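Local coordinates for protein putative endoribonuclease (Klebsiella pneumoniae, PDB 3LYB) that is a putative endoribonuclease of the L-PSP family in the YjgF-like clan that can bind calcium ions, at residues B[23-28]-B[144-149]; B[41-46]-B[64-69]; B[98-103]-B[128-133]. All coordinates share one frame; numbering follows the deposited sequence.

Contacts 1 and 3 belong to one sheet. The strands of contact 1 (23-28 with 144-149) and contact 3 (98-103 with 128-133) meet where strand 141-148 runs antiparallel to strand 94-101, and E144 N lies 2.7 Å from V98 O, a probable hydrogen bond; their centres are about 19 Å apart. Contact 2 (41-46 with 64-69) instead fixes a loop to helix 60-85. Its centre lies about 18 Å from that of contact 3 (nearest atoms about 5 Å) and about 27 Å from the centre of contact 1, on the opposite side of the chain's centre. Two contacts carry calcium: N41 and D45 bind one ion in contact 2, E132 another in contact 3.

Contact 1. Residues B[23-28]-B[144-149]; sequences FIFLSG and EATVWL
F23 and W148 form an edge-to-face aromatic pair: CD1 on the indole edge stands 3.7 Å above one face of the F23 ring, shifted toward the rim. The phenyl and five-membered ring planes are inclined at 55°, with centroids 5.0 Å apart. Their first torsions bring them together, since F23 carries CG beside its backbone N (chi1 -78°) whereas W148 carries CG anti to its own (chi1 -169°). The other phenyl, F25, is met obliquely by the methyl of T146, CG2 lying 3.6 Å from CE2, and the two side chains run side by side in the same direction. These four residues occupy one face of an antiparallel pairing in which F23 matches W148 and F25 matches T146 as non-hydrogen-bonded pairs. Between them I24 and V147 form the hydrogen-bonded pair: I24 N donates to V147 O over 2.8 Å, and V147 N returns a bond to I24 O. L26 N, bonded to A145 O, extends the backbone pairing by one more bond.

On the opposite face the beta-branched I24 and V147, whose shape suits an extended backbone, press CB against CB at 3.8 Å. Branched ends widen this apolar surface: I24 CD1 reaches L149 CD2 at 3.6 Å, and L26 CD1 reaches V147 CG2 at 3.7 Å. At the far end G28 comes close to the backbone of E144; E144 OE2 forms a salt bridge with K96 of a second subunit and OE1 a hydrogen bond with T126 of the same subunit.

Strand 17-20 flanks 23-26, and strand 94-101 flanks 141-148, so both strands here are interior ones. Helix 60-85 packs on the aliphatic face, T83 against L26 and I80 against A145, while F23 and F25 look toward other subunits.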
loop_
_atom_site.group_PDB
_atom_site.type_symbol
_atom_site.label_atom_id
_atom_site.label_comp_id
_atom_site.label_asym_id
_atom_site.label_seq_id
_atom_site.Cartn_x
_atom_site.Cartn_y
_atom_site.Cartn_z
ATOM N N PHE B 23 28.318 -17.837 32.312
ATOM C CA PHE B 23 27.375 -17.663 31.226
ATOM C C PHE B 23 27.996 -17.933 29.871
ATOM O O PHE B 23 29.173 -17.656 29.637
ATOM C CB PHE B 23 26.828 -16.237 31.228
ATOM C CG PHE B 23 25.781 -15.982 32.260
ATOM C CD1 PHE B 23 24.461 -16.354 32.037
ATOM C CD2 PHE B 23 26.104 -15.329 33.449
ATOM C CE1 PHE B 23 23.478 -16.097 32.989
ATOM C CE2 PHE B 23 25.127 -15.060 34.406
ATOM C CZ PHE B 23 23.815 -15.449 34.174
ATOM N N ILE B 24 27.176 -18.463 28.979
ATOM C CA ILE B 24 27.537 -18.623 27.595
ATOM C C ILE B 24 26.466 -17.950 26.758
ATOM O O ILE B 24 25.268 -18.227 26.916
ATOM C CB ILE B 24 27.636 -20.090 27.237
ATOM C CG1 ILE B 24 28.784 -20.712 28.032
ATOM C CG2 ILE B 24 27.820 -20.285 25.717
ATOM C CD1 ILE B 24 28.556 -22.144 28.350
ATOM N N PHE B 25 26.912 -17.052 25.884
ATOM C CA PHE B 25 26.030 -16.310 25.003
ATOM C C PHE B 25 26.135 -16.825 23.583
ATOM O O PHE B 25 27.227 -16.915 23.044
ATOM C CB PHE B 25 26.388 -14.834 25.048
ATOM C CG PHE B 25 26.171 -14.207 26.388
ATOM C CD1 PHE B 25 27.172 -14.241 27.360
ATOM C CD2 PHE B 25 24.965 -13.584 26.686
ATOM C CE1 PHE B 25 26.972 -13.666 28.616
ATOM C CE2 PHE B 25 24.749 -13.002 27.942
ATOM C CZ PHE B 25 25.757 -13.044 28.909
ATOM N N LEU B 26 25.001 -17.177 22.984
ATOM C CA LEU B 26 24.992 -17.550 21.572
ATOM C C LEU B 26 24.657 -16.359 20.708
ATOM O O LEU B 26 23.888 -15.495 21.099
ATOM C CB LEU B 26 24.017 -18.697 21.288
ATOM C CG LEU B 26 24.569 -20.110 21.481
ATOM C CD1 LEU B 26 24.700 -20.385 22.955
ATOM C CD2 LEU B 26 23.686 -21.151 20.870
ATOM N N SER B 27 25.268 -16.304 19.538
ATOM C CA SER B 27 24.771 -15.466 18.471
ATOM C C SER B 27 23.369 -15.928 18.104
ATOM O O SER B 27 23.067 -17.123 18.226
ATOM C CB SER B 27 25.671 -15.622 17.261
ATOM O OG SER B 27 26.903 -14.983 17.509
ATOM N N GLY B 28 22.514 -14.991 17.671
ATOM C CA GLY B 28 21.177 -15.343 17.146
ATOM C C GLY B 28 21.350 -16.350 16.035
ATOM O O GLY B 28 22.226 -16.207 15.187
ATOM N N GLU B 144 17.750 -16.410 19.700
ATOM C CA GLU B 144 18.982 -16.063 20.400
ATOM C C GLU B 144 18.959 -16.726 21.770
ATOM O O GLU B 144 17.980 -16.631 22.488
ATOM C CB GLU B 144 19.100 -14.538 20.542
ATOM C CG GLU B 144 20.324 -14.036 21.312
ATOM C CD GLU B 144 20.124 -12.627 21.879
ATOM O OE1 GLU B 144 20.058 -11.676 21.073
ATOM O OE2 GLU B 144 20.037 -12.453 23.125
ATOM N N ALA B 145 20.041 -17.394 22.121
ATOM C CA ALA B 145 20.073 -18.194 23.328
ATOM C C ALA B 145 21.108 -17.699 24.312
ATOM O O ALA B 145 22.220 -17.315 23.943
ATOM C CB ALA B 145 20.323 -19.671 22.987
ATOM N N THR B 146 20.735 -17.710 25.576
ATOM C CA THR B 146 21.694 -17.476 26.630
ATOM C C THR B 146 21.763 -18.682 27.595
ATOM O O THR B 146 20.743 -19.238 28.006
ATOM C CB THR B 146 21.409 -16.166 27.344
ATOM O OG1 THR B 146 21.330 -15.128 26.362
ATOM C CG2 THR B 146 22.528 -15.837 28.306
ATOM N N VAL B 147 22.988 -19.076 27.920
ATOM C CA VAL B 147 23.236 -20.279 28.705
ATOM C C VAL B 147 23.862 -19.970 30.082
ATOM O O VAL B 147 24.770 -19.136 30.190
ATOM C CB VAL B 147 24.119 -21.267 27.910
ATOM C CG1 VAL B 147 23.916 -22.648 28.413
ATOM C CG2 VAL B 147 23.741 -21.261 26.448
ATOM N N TRP B 148 23.343 -20.615 31.130
ATOM C CA TRP B 148 24.012 -20.627 32.448
ATOM C C TRP B 148 24.607 -21.995 32.710
ATOM O O TRP B 148 23.900 -22.999 32.783
ATOM C CB TRP B 148 23.056 -20.256 33.570
ATOM C CG TRP B 148 23.714 -19.987 34.921
ATOM C CD1 TRP B 148 24.595 -18.984 35.228
ATOM C CD2 TRP B 148 23.491 -20.708 36.141
ATOM N NE1 TRP B 148 24.934 -19.035 36.563
ATOM C CE2 TRP B 148 24.279 -20.090 37.145
ATOM C CE3 TRP B 148 22.700 -21.817 36.484
ATOM C CZ2 TRP B 148 24.306 -20.551 38.474
ATOM C CZ3 TRP B 148 22.722 -22.274 37.808
ATOM C CH2 TRP B 148 23.522 -21.640 38.785
ATOM N N LEU B 149 25.922 -22.006 32.856
ATOM C CA LEU B 149 26.691 -23.231 32.908
ATOM C C LEU B 149 27.999 -22.971 33.668
ATOM O O LEU B 149 29.021 -22.649 33.032
ATOM C CB LEU B 149 26.986 -23.676 31.481
ATOM C CG LEU B 149 27.414 -25.110 31.215
ATOM C CD1 LEU B 149 26.382 -26.104 31.744
ATOM C CD2 LEU B 149 27.633 -25.308 29.730
#

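Contact 2. Residues B[41-46]-B[64-69]. With CA (calcium ion), chain F.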
loop_
_atom_site.group_PDB
_atom_site.type_symbol
_atom_site.label_atom_id
_atom_site.label_comp_id
_atom_site.label_asym_id
_atom_site.label_seq_id
_atom_site.Cartn_x
_atom_site.Cartn_y
_atom_site.Cartn_z
ATOM N N ASN B 41 13.874 -24.741 3.843
ATOM C CA ASN B 41 12.611 -24.254 3.258
ATOM C C ASN B 41 11.375 -25.145 3.405
ATOM O O ASN B 41 10.281 -24.773 2.994
ATOM C CB ASN B 41 12.794 -23.762 1.809
ATOM C CG ASN B 41 13.336 -24.840 0.864
ATOM O OD1 ASN B 41 14.250 -25.618 1.195
ATOM N ND2 ASN B 41 12.792 -24.860 -0.347
ATOM N N GLY B 42 11.543 -26.302 4.021
ATOM C CA GLY B 42 10.425 -27.204 4.222
ATOM C C GLY B 42 10.907 -28.533 4.742
ATOM O O GLY B 42 12.099 -28.684 5.039
ATOM N N PHE B 43 9.974 -29.481 4.845
ATOM C CA PHE B 43 10.232 -30.827 5.395
ATOM C C PHE B 43 11.401 -31.596 4.776
ATOM O O PHE B 43 12.153 -32.286 5.485
ATOM C CB PHE B 43 8.982 -31.691 5.316
ATOM C CG PHE B 43 7.954 -31.334 6.324
ATOM C CD1 PHE B 43 8.306 -31.160 7.661
ATOM C CD2 PHE B 43 6.624 -31.179 5.953
ATOM C CE1 PHE B 43 7.344 -30.844 8.619
ATOM C CE2 PHE B 43 5.658 -30.854 6.906
ATOM C CZ PHE B 43 6.025 -30.683 8.245
ATOM N N GLN B 44 11.539 -31.472 3.460
ATOM C CA GLN B 44 12.612 -32.124 2.726
ATOM C C GLN B 44 14.005 -31.792 3.262
ATOM O O GLN B 44 14.957 -32.522 3.007
ATOM C CB GLN B 44 12.496 -31.828 1.225
ATOM C CG GLN B 44 11.147 -32.290 0.583
ATOM C CD GLN B 44 10.937 -33.822 0.621
ATOM O OE1 GLN B 44 11.862 -34.595 0.332
ATOM N NE2 GLN B 44 9.719 -34.257 0.966
ATOM N N ASP B 45 14.130 -30.727 4.040
ATOM C CA ASP B 45 15.440 -30.379 4.612
ATOM C C ASP B 45 15.681 -30.940 6.016
ATOM O O ASP B 45 16.694 -30.645 6.642
ATOM C CB ASP B 45 15.670 -28.862 4.592
ATOM C CG ASP B 45 15.723 -28.292 3.177
ATOM O OD1 ASP B 45 16.527 -28.783 2.329
ATOM O OD2 ASP B 45 14.961 -27.333 2.918
ATOM N N VAL B 46 14.761 -31.746 6.515
ATOM C CA VAL B 46 14.950 -32.320 7.832
ATOM C C VAL B 46 14.881 -33.848 7.832
ATOM O O VAL B 46 14.246 -34.459 6.956
ATOM C CB VAL B 46 13.975 -31.725 8.905
ATOM C CG1 VAL B 46 14.055 -30.177 8.937
ATOM C CG2 VAL B 46 12.529 -32.230 8.719
ATOM N N ALA B 64 2.958 -28.254 2.602
ATOM C CA ALA B 64 3.551 -27.074 1.969
ATOM C C ALA B 64 3.394 -25.825 2.828
ATOM O O ALA B 64 4.322 -25.043 2.939
ATOM C CB ALA B 64 2.957 -26.843 0.597
ATOM N N LYS B 65 2.223 -25.653 3.438
ATOM C CA LYS B 65 1.956 -24.517 4.318
ATOM C C LYS B 65 2.663 -24.569 5.683
ATOM O O LYS B 65 3.189 -23.543 6.123
ATOM C CB LYS B 65 0.451 -24.339 4.525
ATOM C CG LYS B 65 -0.304 -23.897 3.292
ATOM C CD LYS B 65 0.289 -22.628 2.755
ATOM C CE LYS B 65 -0.577 -22.015 1.708
ATOM N NZ LYS B 65 0.128 -20.864 1.062
ATOM N N GLN B 66 2.689 -25.737 6.343
ATOM C CA GLN B 66 3.321 -25.865 7.670
ATOM C C GLN B 66 4.808 -26.214 7.635
ATOM O O GLN B 66 5.567 -25.889 8.558
ATOM C CB GLN B 66 2.546 -26.830 8.585
ATOM C CG GLN B 66 2.336 -28.235 8.044
ATOM C CD GLN B 66 1.951 -29.250 9.131
ATOM O OE1 GLN B 66 1.682 -28.898 10.288
ATOM N NE2 GLN B 66 1.952 -30.517 8.758
ATOM N N GLY B 67 5.223 -26.851 6.549
ATOM C CA GLY B 67 6.598 -27.314 6.388
ATOM C C GLY B 67 7.668 -26.295 6.694
ATOM O O GLY B 67 8.615 -26.599 7.434
ATOM N N PRO B 68 7.551 -25.077 6.131
ATOM C CA PRO B 68 8.718 -24.187 6.264
ATOM C C PRO B 68 8.984 -23.665 7.685
ATOM O O PRO B 68 10.147 -23.660 8.142
ATOM C CB PRO B 68 8.409 -23.064 5.273
ATOM C CG PRO B 68 7.505 -23.746 4.245
ATOM C CD PRO B 68 6.621 -24.604 5.089
ATOM N N ILE B 69 7.934 -23.257 8.391
ATOM C CA ILE B 69 8.103 -22.779 9.759
ATOM C C ILE B 69 8.547 -23.916 10.708
ATOM O O ILE B 69 9.393 -23.691 11.592
ATOM C CB ILE B 69 6.848 -22.029 10.265
ATOM C CG1 ILE B 69 7.042 -21.459 11.669
ATOM C CG2 ILE B 69 5.662 -22.925 10.266
ATOM C CD1 ILE B 69 8.335 -20.685 11.884
HETATM CA CA CA F . 16.144 -26.884 0.303
#
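Q66 meets F43 at the ring's edge: NE2 lies 4.1 Å from CZ, near the ring plane, with the amide turned almost perpendicular (88°) to the phenyl. The same NE2 is held by D63 OD1 and by G55 O, so the aromatic edge meets an amide already secured by polar partners.

Next comes G67, where the helix lies closest under the phenyl. Its CA sits over the ring face, 3.8 Å from the centroid and 16° off the normal, a CH-pi contact. Glycine suits this place because it offers only a bare backbone to a ring packed flat upon it; the F43 side chain also touches L70 and R51. The helix concerned is 60-85, the long helix that packs against the sheet in this YjgF-like fold, and it is kinked here, where the N atoms of P68 and I69 make no bond to the preceding turn. Proline has no N-H to give.

P68 then turns its ring to the loop, CG reaching N41 O at 3.2 Å. N41 leads through G42, whose lack of a side chain lets its CA lie 4.0 Å from P68 CA, into the 3-10 segment 43-45, and N41 N donates to D45 OD2 over 3.0 Å in a nearly straight bond (176°). Calcium is bound by N41 OD1 and by D45 OD1, the latter at 2.8 Å.

Contact 3. Residues B[98-103]-B[128-133]; sequences VQYFRN and VQVSEM. With CA (calcium ion), chain G.
R102 reaches S131 by a bend: a chi3 of 76° swings NE back toward S131 O, and the two are hydrogen-bonded at 2.9 Å, the oxygen lying in the guanidinium plane. In Y100, CG lies beside the backbone N (chi1 -62°), on the same side of the sheet as V128, and CD1 touches V128 CG2 at 3.6 Å and V130 CG1 at 3.8 Å. The setting is a beta-alpha-beta crossover, in which helix 107-115 links the parallel strands 94-101 and 124-129. Between them V128 N bonds Q99 O, F101 N bonds V128 O at 2.8 Å, and V130 N bonds F101 O. V128, beta-branched, suits the extended strand, and V130 just beyond its end adds a second methyl against the tyrosine ring. M133, present as selenomethionine, is bent at chi2 and chi3, which lays CE 3.4 Å from Y100 O. V128 and Q129 pair antiparallel with a strand of a third subunit, and E132 and M133 with one of a second subunit, so the sheet continues across both interfaces, consistent with the trimers of this family. The extended E132 side chain ends in OE1, which binds calcium at 2.7 Å alongside three waters.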
loop_
_atom_site.group_PDB
_atom_site.type_symbol
_atom_site.label_atom_id
_atom_site.label_comp_id
_atom_site.label_asym_id
_atom_site.label_seq_id
_atom_site.Cartn_x
_atom_site.Cartn_y
_atom_site.Cartn_z
ATOM N N VAL B 98 15.547 -15.428 23.130
ATOM C CA VAL B 98 14.890 -14.319 22.425
ATOM C C VAL B 98 14.510 -14.816 21.021
ATOM O O VAL B 98 15.375 -15.223 20.245
ATOM C CB VAL B 98 15.711 -12.985 22.420
ATOM C CG1 VAL B 98 14.922 -11.893 21.747
ATOM C CG2 VAL B 98 16.042 -12.546 23.830
ATOM N N GLN B 99 13.212 -14.813 20.729
ATOM C CA GLN B 99 12.707 -15.352 19.473
ATOM C C GLN B 99 12.059 -14.298 18.576
ATOM O O GLN B 99 11.108 -13.632 18.968
ATOM C CB GLN B 99 11.720 -16.470 19.764
ATOM C CG GLN B 99 12.358 -17.673 20.480
ATOM C CD GLN B 99 11.546 -18.119 21.669
ATOM O OE1 GLN B 99 11.352 -19.302 21.873
ATOM N NE2 GLN B 99 11.072 -17.168 22.474
ATOM N N TYR B 100 12.576 -14.191 17.356
ATOM C CA TYR B 100 12.192 -13.182 16.386
ATOM C C TYR B 100 11.449 -13.804 15.211
ATOM O O TYR B 100 11.964 -14.695 14.549
ATOM C CB TYR B 100 13.458 -12.522 15.861
ATOM C CG TYR B 100 14.295 -11.795 16.898
ATOM C CD1 TYR B 100 13.920 -10.536 17.352
ATOM C CD2 TYR B 100 15.474 -12.359 17.399
ATOM C CE1 TYR B 100 14.669 -9.853 18.283
ATOM C CE2 TYR B 100 16.253 -11.679 18.340
ATOM C CZ TYR B 100 15.843 -10.412 18.766
ATOM O OH TYR B 100 16.578 -9.697 19.695
ATOM N N PHE B 101 10.245 -13.314 14.943
ATOM C CA PHE B 101 9.427 -13.826 13.849
ATOM C C PHE B 101 9.153 -12.776 12.808
ATOM O O PHE B 101 8.989 -11.597 13.134
ATOM C CB PHE B 101 8.048 -14.237 14.356
ATOM C CG PHE B 101 8.042 -15.422 15.258
ATOM C CD1 PHE B 101 8.490 -15.320 16.574
ATOM C CD2 PHE B 101 7.538 -16.646 14.803
ATOM C CE1 PHE B 101 8.446 -16.430 17.421
ATOM C CE2 PHE B 101 7.493 -17.762 15.649
ATOM C CZ PHE B 101 7.952 -17.648 16.967
ATOM N N ARG B 102 9.039 -13.213 11.564
ATOM C CA ARG B 102 8.450 -12.393 10.518
ATOM C C ARG B 102 6.935 -12.332 10.647
ATOM O O ARG B 102 6.309 -11.409 10.157
ATOM C CB ARG B 102 8.825 -12.940 9.134
ATOM C CG ARG B 102 10.216 -12.505 8.732
ATOM C CD ARG B 102 10.462 -12.514 7.267
ATOM N NE ARG B 102 9.842 -11.382 6.619
ATOM C CZ ARG B 102 9.100 -11.450 5.516
ATOM N NH1 ARG B 102 8.898 -12.609 4.901
ATOM N NH2 ARG B 102 8.587 -10.335 5.004
ATOM N N ASN B 103 6.345 -13.329 11.295
ATOM C CA ASN B 103 4.889 -13.453 11.361
ATOM C C ASN B 103 4.435 -14.252 12.578
ATOM O O ASN B 103 4.536 -15.482 12.586
ATOM C CB ASN B 103 4.373 -14.140 10.099
ATOM C CG ASN B 103 2.876 -14.079 9.983
ATOM O OD1 ASN B 103 2.140 -14.094 10.975
ATOM N ND2 ASN B 103 2.411 -13.990 8.768
ATOM N N VAL B 128 8.957 -11.595 19.586
ATOM C CA VAL B 128 8.489 -10.433 18.822
ATOM C C VAL B 128 8.447 -10.657 17.309
ATOM O O VAL B 128 9.241 -11.424 16.748
ATOM C CB VAL B 128 9.324 -9.172 19.099
ATOM C CG1 VAL B 128 9.159 -8.738 20.557
ATOM C CG2 VAL B 128 10.807 -9.368 18.677
ATOM N N GLN B 129 7.520 -9.952 16.657
ATOM C CA GLN B 129 7.455 -9.926 15.205
ATOM C C GLN B 129 8.270 -8.754 14.694
ATOM O O GLN B 129 7.948 -7.577 14.950
ATOM C CB GLN B 129 6.018 -9.832 14.702
ATOM C CG GLN B 129 5.923 -9.884 13.180
ATOM C CD GLN B 129 4.498 -10.055 12.655
ATOM O OE1 GLN B 129 3.720 -10.880 13.140
ATOM N NE2 GLN B 129 4.166 -9.284 11.655
ATOM N N VAL B 130 9.318 -9.080 13.952
ATOM C CA VAL B 130 10.126 -8.057 13.294
ATOM C C VAL B 130 9.901 -8.123 11.783
ATOM O O VAL B 130 9.147 -8.953 11.321
ATOM C CB VAL B 130 11.616 -8.192 13.687
ATOM C CG1 VAL B 130 11.759 -8.214 15.239
ATOM C CG2 VAL B 130 12.221 -9.427 13.068
ATOM N N SER B 131 10.551 -7.254 11.018
ATOM C CA SER B 131 10.343 -7.215 9.576
ATOM C C SER B 131 11.136 -8.292 8.888
ATOM O O SER B 131 10.621 -8.979 8.029
ATOM C CB SER B 131 10.739 -5.869 8.978
ATOM O OG SER B 131 10.174 -4.785 9.705
ATOM N N GLU B 132 12.398 -8.455 9.249
ATOM C CA GLU B 132 13.242 -9.322 8.471
ATOM C C GLU B 132 14.417 -9.811 9.304
ATOM O O GLU B 132 14.797 -9.151 10.262
ATOM C CB GLU B 132 13.726 -8.570 7.226
ATOM C CG GLU B 132 14.040 -9.469 6.098
ATOM C CD GLU B 132 14.317 -8.743 4.810
ATOM O OE1 GLU B 132 13.514 -7.872 4.385
ATOM O OE2 GLU B 132 15.352 -9.065 4.194
HETATM N N MSE B 133 14.973 -10.971 8.938
HETATM C CA MSE B 133 16.262 -11.430 9.464
HETATM C C MSE B 133 17.199 -11.727 8.308
HETATM O O MSE B 133 16.768 -11.813 7.169
HETATM C CB MSE B 133 16.110 -12.669 10.345
HETATM C CG MSE B 133 15.390 -12.409 11.650
HETATM SE SE MSE B 133 13.443 -12.349 11.538
HETATM C CE MSE B 133 13.007 -14.222 11.394
HETATM CA CA CA G . 14.191 -6.804 1.956
HETATM O O HOH W 1 12.396 -8.443 1.309
HETATM O O HOH W 2 15.132 -5.416 0.243
HETATM O O HOH W 3 12.859 -5.355 3.295
#